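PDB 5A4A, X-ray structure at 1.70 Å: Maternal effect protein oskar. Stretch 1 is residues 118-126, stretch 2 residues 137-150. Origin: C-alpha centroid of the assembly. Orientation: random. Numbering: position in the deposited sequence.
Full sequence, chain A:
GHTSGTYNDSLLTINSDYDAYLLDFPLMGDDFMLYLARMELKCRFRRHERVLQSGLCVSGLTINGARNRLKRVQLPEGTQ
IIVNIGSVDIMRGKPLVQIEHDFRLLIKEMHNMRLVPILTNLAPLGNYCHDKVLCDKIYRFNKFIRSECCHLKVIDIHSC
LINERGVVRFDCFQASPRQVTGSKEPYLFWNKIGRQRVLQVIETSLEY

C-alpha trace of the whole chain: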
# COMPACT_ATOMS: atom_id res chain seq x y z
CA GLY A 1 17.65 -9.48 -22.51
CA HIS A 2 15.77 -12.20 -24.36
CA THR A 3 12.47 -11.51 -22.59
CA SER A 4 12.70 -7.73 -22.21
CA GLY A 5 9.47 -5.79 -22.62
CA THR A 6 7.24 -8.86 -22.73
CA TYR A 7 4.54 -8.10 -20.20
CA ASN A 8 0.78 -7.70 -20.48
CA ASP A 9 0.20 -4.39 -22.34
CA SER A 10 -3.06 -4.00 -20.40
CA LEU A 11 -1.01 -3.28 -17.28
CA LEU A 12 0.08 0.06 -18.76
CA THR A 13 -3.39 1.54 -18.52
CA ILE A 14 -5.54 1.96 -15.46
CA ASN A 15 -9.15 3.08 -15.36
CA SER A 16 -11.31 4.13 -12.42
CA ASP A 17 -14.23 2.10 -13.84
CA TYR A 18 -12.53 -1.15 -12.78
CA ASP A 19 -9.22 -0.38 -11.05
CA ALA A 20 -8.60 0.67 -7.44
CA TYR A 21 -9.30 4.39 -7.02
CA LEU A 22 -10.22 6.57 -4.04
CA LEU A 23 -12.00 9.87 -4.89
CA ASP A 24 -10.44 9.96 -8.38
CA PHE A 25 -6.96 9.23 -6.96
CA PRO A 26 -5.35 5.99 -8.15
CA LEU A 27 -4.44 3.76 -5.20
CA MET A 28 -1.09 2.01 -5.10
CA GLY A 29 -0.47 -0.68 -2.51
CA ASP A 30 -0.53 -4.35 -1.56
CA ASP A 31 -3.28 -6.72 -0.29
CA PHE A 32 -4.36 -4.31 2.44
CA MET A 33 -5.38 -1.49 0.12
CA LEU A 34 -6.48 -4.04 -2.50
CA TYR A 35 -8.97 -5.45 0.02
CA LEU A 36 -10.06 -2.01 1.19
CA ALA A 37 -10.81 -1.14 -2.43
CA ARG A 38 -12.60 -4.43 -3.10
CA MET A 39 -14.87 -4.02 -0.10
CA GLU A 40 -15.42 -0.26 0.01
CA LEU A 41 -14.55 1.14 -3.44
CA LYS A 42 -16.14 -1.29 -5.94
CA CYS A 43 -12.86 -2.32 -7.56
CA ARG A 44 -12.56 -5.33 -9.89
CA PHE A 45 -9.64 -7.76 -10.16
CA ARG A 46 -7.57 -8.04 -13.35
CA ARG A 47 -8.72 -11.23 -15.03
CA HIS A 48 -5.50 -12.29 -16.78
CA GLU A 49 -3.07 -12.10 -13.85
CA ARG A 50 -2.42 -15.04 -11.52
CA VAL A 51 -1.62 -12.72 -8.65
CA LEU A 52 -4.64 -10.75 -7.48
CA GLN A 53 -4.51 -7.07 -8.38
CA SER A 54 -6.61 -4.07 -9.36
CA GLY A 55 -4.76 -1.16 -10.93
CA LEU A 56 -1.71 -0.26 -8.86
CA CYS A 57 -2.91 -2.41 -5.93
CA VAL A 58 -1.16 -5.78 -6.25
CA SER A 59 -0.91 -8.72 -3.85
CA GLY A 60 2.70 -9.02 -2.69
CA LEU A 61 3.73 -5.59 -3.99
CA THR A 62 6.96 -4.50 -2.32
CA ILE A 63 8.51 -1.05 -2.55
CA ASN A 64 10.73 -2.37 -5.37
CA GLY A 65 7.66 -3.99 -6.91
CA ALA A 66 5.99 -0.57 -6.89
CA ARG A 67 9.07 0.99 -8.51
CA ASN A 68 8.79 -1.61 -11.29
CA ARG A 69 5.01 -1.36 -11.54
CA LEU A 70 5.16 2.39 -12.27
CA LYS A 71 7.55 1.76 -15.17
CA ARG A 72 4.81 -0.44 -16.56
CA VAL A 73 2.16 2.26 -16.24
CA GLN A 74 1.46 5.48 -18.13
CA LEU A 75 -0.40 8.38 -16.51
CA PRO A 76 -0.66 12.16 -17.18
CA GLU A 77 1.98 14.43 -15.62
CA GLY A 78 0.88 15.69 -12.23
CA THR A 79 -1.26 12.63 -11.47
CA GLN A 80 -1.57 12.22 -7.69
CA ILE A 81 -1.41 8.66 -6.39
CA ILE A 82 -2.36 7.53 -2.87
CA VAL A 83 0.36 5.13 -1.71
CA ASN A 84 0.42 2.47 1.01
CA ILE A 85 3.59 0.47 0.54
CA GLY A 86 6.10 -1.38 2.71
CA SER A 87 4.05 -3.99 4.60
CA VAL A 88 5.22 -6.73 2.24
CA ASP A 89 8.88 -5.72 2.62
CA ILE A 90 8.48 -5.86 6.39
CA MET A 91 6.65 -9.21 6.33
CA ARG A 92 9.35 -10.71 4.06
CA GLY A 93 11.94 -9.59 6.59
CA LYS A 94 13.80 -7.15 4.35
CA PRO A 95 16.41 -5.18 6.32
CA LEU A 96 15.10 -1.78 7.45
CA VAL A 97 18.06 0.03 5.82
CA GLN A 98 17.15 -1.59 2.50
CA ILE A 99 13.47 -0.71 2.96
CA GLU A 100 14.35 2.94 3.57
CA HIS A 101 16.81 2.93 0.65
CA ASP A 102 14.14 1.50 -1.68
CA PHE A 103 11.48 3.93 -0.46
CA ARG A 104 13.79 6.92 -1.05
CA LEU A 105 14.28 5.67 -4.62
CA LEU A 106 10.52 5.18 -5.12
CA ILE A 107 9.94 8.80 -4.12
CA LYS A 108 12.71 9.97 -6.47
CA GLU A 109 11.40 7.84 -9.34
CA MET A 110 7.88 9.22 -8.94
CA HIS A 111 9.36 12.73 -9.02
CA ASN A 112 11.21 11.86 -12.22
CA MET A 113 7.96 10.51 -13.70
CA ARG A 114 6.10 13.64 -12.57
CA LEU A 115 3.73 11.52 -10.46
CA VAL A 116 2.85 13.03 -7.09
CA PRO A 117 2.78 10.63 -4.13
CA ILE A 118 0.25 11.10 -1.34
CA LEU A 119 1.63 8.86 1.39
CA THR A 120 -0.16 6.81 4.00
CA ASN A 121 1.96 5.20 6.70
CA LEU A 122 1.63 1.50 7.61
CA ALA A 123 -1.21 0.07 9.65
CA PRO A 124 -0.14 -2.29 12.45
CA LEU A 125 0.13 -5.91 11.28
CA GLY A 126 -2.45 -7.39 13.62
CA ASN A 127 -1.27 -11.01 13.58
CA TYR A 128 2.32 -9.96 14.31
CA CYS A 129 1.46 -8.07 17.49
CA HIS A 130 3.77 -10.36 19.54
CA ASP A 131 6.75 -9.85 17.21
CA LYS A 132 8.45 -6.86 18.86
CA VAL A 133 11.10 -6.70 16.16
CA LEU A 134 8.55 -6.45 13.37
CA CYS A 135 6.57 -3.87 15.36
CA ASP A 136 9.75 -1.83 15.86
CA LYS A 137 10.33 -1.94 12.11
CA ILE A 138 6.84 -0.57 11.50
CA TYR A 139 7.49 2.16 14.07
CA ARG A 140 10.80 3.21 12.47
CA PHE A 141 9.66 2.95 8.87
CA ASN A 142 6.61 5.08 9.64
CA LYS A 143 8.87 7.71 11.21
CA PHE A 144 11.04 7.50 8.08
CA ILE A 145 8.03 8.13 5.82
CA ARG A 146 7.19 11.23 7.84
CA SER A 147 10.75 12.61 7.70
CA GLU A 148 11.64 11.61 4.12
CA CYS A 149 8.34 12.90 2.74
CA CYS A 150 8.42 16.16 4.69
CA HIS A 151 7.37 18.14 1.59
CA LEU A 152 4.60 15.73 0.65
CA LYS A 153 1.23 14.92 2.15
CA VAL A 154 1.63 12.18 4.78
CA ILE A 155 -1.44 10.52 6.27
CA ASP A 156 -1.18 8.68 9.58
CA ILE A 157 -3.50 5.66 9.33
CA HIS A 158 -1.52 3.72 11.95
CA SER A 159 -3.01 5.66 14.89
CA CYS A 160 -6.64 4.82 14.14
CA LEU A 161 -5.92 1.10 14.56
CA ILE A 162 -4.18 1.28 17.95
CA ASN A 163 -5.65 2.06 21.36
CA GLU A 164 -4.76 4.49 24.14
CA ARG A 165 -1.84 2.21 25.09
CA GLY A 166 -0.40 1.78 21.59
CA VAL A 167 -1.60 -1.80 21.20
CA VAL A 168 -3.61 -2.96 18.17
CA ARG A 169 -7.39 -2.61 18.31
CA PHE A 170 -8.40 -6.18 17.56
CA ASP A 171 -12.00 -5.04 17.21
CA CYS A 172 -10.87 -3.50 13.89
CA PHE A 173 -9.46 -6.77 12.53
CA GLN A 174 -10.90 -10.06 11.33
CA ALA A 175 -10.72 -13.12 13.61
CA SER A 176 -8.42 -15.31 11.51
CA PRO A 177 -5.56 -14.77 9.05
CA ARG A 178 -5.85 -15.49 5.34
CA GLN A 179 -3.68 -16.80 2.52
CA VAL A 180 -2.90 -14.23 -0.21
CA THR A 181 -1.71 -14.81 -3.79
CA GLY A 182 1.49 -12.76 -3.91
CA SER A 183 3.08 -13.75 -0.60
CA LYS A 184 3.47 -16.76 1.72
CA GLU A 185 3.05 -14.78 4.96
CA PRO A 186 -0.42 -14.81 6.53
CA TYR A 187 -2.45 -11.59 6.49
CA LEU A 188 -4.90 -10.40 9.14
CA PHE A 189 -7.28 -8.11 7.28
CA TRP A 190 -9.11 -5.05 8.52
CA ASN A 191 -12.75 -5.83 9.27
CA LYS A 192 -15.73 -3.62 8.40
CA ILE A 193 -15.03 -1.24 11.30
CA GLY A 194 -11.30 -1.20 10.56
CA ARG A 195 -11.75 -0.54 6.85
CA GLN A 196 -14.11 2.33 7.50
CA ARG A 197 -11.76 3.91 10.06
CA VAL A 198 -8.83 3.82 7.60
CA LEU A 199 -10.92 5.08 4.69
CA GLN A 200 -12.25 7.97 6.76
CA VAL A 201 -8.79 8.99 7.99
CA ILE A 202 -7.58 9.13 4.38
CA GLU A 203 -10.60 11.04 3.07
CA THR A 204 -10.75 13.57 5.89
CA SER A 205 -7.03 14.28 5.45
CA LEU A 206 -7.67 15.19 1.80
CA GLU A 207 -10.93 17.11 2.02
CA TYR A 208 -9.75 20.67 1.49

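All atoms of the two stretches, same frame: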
# COMPACT_ATOMS: atom_id res chain seq x y z
N ILE A 118 0.90 10.79 -2.61
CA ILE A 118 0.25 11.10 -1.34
C ILE A 118 0.45 9.88 -0.46
O ILE A 118 -0.03 8.79 -0.78
CB ILE A 118 -1.25 11.41 -1.53
CG1 ILE A 118 -1.43 12.71 -2.32
CG2 ILE A 118 -1.95 11.52 -0.17
CD1 ILE A 118 -2.86 12.95 -2.82
N LEU A 119 1.22 10.03 0.61
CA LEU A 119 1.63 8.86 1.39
C LEU A 119 0.65 8.54 2.52
O LEU A 119 0.11 9.43 3.15
CB LEU A 119 3.04 9.05 1.99
CG LEU A 119 4.21 9.19 1.01
CD1 LEU A 119 4.12 8.13 -0.07
CD2 LEU A 119 4.28 10.58 0.39
N THR A 120 0.41 7.25 2.73
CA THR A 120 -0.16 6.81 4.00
C THR A 120 0.95 6.02 4.69
O THR A 120 1.76 5.37 4.01
CB THR A 120 -1.40 5.90 3.83
OG1 THR A 120 -1.05 4.79 3.01
CG2 THR A 120 -2.57 6.66 3.17
N ASN A 121 1.01 6.06 6.01
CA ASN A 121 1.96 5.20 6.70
C ASN A 121 1.38 3.78 6.86
O ASN A 121 0.30 3.49 6.34
CB ASN A 121 2.45 5.81 8.03
CG ASN A 121 1.34 5.99 9.06
OD1 ASN A 121 0.21 5.56 8.87
ND2 ASN A 121 1.68 6.64 10.17
N LEU A 122 2.08 2.90 7.55
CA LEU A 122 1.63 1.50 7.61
C LEU A 122 0.75 1.24 8.81
O LEU A 122 1.09 1.60 9.93
CB LEU A 122 2.82 0.55 7.65
CG LEU A 122 3.83 0.68 6.51
CD1 LEU A 122 4.83 -0.48 6.56
CD2 LEU A 122 3.08 0.70 5.17
N ALA A 123 -0.39 0.60 8.57
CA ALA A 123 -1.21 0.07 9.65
C ALA A 123 -0.43 -1.00 10.42
O ALA A 123 0.45 -1.65 9.86
CB ALA A 123 -2.52 -0.53 9.09
N PRO A 124 -0.75 -1.18 11.71
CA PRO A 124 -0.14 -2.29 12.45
C PRO A 124 -0.50 -3.61 11.76
O PRO A 124 -1.59 -3.72 11.20
CB PRO A 124 -0.82 -2.21 13.82
CG PRO A 124 -2.10 -1.44 13.57
CD PRO A 124 -1.75 -0.45 12.50
N LEU A 125 0.41 -4.57 11.78
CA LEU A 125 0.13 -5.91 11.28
C LEU A 125 -0.43 -6.71 12.45
O LEU A 125 0.32 -7.14 13.34
CB LEU A 125 1.40 -6.55 10.72
CG LEU A 125 2.00 -5.79 9.53
CD1 LEU A 125 3.37 -6.34 9.14
CD2 LEU A 125 1.05 -5.84 8.33
N GLY A 126 -1.75 -6.89 12.45
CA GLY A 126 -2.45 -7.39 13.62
C GLY A 126 -2.04 -8.77 14.11
O GLY A 126 -2.03 -9.03 15.31
N LYS A 137 10.06 -2.27 13.50
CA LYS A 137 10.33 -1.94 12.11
C LYS A 137 9.23 -1.05 11.57
O LYS A 137 9.50 -0.10 10.83
CB LYS A 137 10.44 -3.19 11.25
CG LYS A 137 11.84 -3.51 10.84
CD LYS A 137 11.86 -4.64 9.83
CE LYS A 137 13.22 -5.29 9.80
NZ LYS A 137 13.23 -6.53 8.98
N ILE A 138 7.99 -1.36 11.93
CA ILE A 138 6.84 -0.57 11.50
C ILE A 138 6.95 0.83 12.10
O ILE A 138 6.75 1.83 11.41
CB ILE A 138 5.52 -1.22 11.95
CG1 ILE A 138 5.25 -2.49 11.13
CG2 ILE A 138 4.36 -0.25 11.81
CD1 ILE A 138 3.96 -3.15 11.49
N TYR A 139 7.29 0.89 13.39
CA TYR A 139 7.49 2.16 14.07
C TYR A 139 8.55 3.03 13.39
O TYR A 139 8.32 4.20 13.14
CB TYR A 139 7.84 1.90 15.54
CG TYR A 139 8.52 3.05 16.25
CD1 TYR A 139 7.82 4.21 16.56
CD2 TYR A 139 9.85 2.97 16.62
CE1 TYR A 139 8.44 5.26 17.22
CE2 TYR A 139 10.48 4.00 17.28
CZ TYR A 139 9.76 5.14 17.57
OH TYR A 139 10.39 6.18 18.22
N ARG A 140 9.71 2.44 13.08
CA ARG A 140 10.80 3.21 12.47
C ARG A 140 10.53 3.57 11.02
O ARG A 140 10.84 4.67 10.58
CB ARG A 140 12.13 2.46 12.60
CG ARG A 140 12.55 2.32 14.04
CD ARG A 140 13.88 1.60 14.22
NE ARG A 140 14.15 1.51 15.65
CZ ARG A 140 14.79 2.44 16.36
NH1 ARG A 140 15.32 3.52 15.78
NH2 ARG A 140 14.95 2.25 17.66
N PHE A 141 9.95 2.64 10.26
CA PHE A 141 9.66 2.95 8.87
C PHE A 141 8.63 4.07 8.75
O PHE A 141 8.74 4.95 7.89
CB PHE A 141 9.20 1.70 8.11
CG PHE A 141 8.90 1.96 6.66
CD1 PHE A 141 9.88 2.46 5.81
CD2 PHE A 141 7.64 1.71 6.14
CE1 PHE A 141 9.61 2.71 4.48
CE2 PHE A 141 7.36 1.94 4.80
CZ PHE A 141 8.34 2.44 3.97
N ASN A 142 7.63 4.04 9.64
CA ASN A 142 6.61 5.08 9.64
C ASN A 142 7.21 6.43 9.97
O ASN A 142 6.83 7.44 9.37
CB ASN A 142 5.46 4.76 10.60
CG ASN A 142 4.49 3.74 10.03
OD1 ASN A 142 4.57 3.40 8.86
ND2 ASN A 142 3.55 3.29 10.85
N LYS A 143 8.16 6.46 10.91
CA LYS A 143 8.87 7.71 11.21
C LYS A 143 9.68 8.17 10.00
O LYS A 143 9.76 9.38 9.73
CB LYS A 143 9.78 7.55 12.43
CG LYS A 143 9.06 7.63 13.76
CD LYS A 143 10.03 7.56 14.94
CE LYS A 143 10.83 8.84 15.09
NZ LYS A 143 11.80 8.73 16.22
N PHE A 144 10.27 7.21 9.28
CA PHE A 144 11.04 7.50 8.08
C PHE A 144 10.15 8.11 7.00
O PHE A 144 10.55 9.08 6.35
CB PHE A 144 11.77 6.26 7.55
CG PHE A 144 12.61 6.52 6.31
CD1 PHE A 144 13.88 7.07 6.41
CD2 PHE A 144 12.13 6.21 5.05
CE1 PHE A 144 14.65 7.31 5.29
CE2 PHE A 144 12.89 6.45 3.91
CZ PHE A 144 14.15 7.00 4.03
N ILE A 145 8.95 7.55 6.81
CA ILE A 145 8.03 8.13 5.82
C ILE A 145 7.78 9.61 6.15
O ILE A 145 7.85 10.48 5.27
CB ILE A 145 6.68 7.38 5.77
CG1 ILE A 145 6.87 5.98 5.18
CG2 ILE A 145 5.65 8.18 4.95
CD1 ILE A 145 5.67 5.07 5.35
N ARG A 146 7.52 9.89 7.41
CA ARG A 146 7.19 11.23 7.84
C ARG A 146 8.36 12.20 7.61
O ARG A 146 8.15 13.36 7.23
CB ARG A 146 6.76 11.24 9.31
CG ARG A 146 6.37 12.62 9.80
CD ARG A 146 5.31 12.57 10.89
NE ARG A 146 5.88 12.49 12.23
N SER A 147 9.58 11.74 7.83
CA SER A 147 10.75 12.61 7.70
C SER A 147 11.22 12.73 6.24
O SER A 147 11.56 13.82 5.78
CB SER A 147 11.89 12.14 8.61
OG SER A 147 12.36 10.87 8.22
N GLU A 148 11.23 11.62 5.52
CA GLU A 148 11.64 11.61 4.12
C GLU A 148 10.66 12.38 3.24
O GLU A 148 11.05 13.05 2.28
CB GLU A 148 11.76 10.17 3.62
CG GLU A 148 12.16 10.05 2.17
CD GLU A 148 13.62 10.41 1.92
OE1 GLU A 148 14.39 10.53 2.90
OE2 GLU A 148 13.99 10.56 0.74
N CYS A 149 9.38 12.28 3.56
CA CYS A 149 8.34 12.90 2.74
C CYS A 149 7.84 14.18 3.39
O CYS A 149 6.65 14.49 3.34
CB CYS A 149 7.17 11.93 2.53
SG CYS A 149 7.64 10.43 1.64
N CYS A 150 8.76 14.92 3.99
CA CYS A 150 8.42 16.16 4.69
C CYS A 150 7.78 17.23 3.80
O CYS A 150 7.09 18.10 4.30
CB CYS A 150 9.64 16.74 5.41
SG CYS A 150 11.09 16.96 4.38
O HOH W 1 4.28 8.13 9.97

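The end of a strand (Leu 119, Thr 120) and the loop that follows it lie against one face of the helix 137-148, burying 462 Å² in all. Ile 138, the adjacent pair Phe 141 and Asn 142, and Ile 145, about one helical turn apart, all point toward the strand and loop, and Cys 149 extends this row just past the helix. At the apolar centre, Leu 122 brings CD1 to 3.6 Å from CD2 of Phe 141, meeting the aromatic ring at its edge. Toward one end, Leu 119 CB packs on Ile 145 CG2 at 4.0 Å, and its CD2 reaches SG of Cys 149 at 3.6 Å, a small, apolar partner for the buried leucine. Toward the other end, Leu 125 leaves its backbone sideways, but its CG comes within 3.8 Å of Ile 138 CD1; the extended m,t rotamer of Ile 138 carries that methyl outward to the loop. The polar edge belongs to Asn 142, whose amide clasps the backbone of Leu 122: Leu 122 N donates to Asn 142 OD1 (2.9 Å), and Asn 142 ND2 donates to Leu 122 O (3.1 Å). Asparagine suits this site because one planar group both accepts and donates. Beside it, a water accepts from Asn 121 ND2 (3.0 Å) and donates to Asn 142 O (2.7 Å).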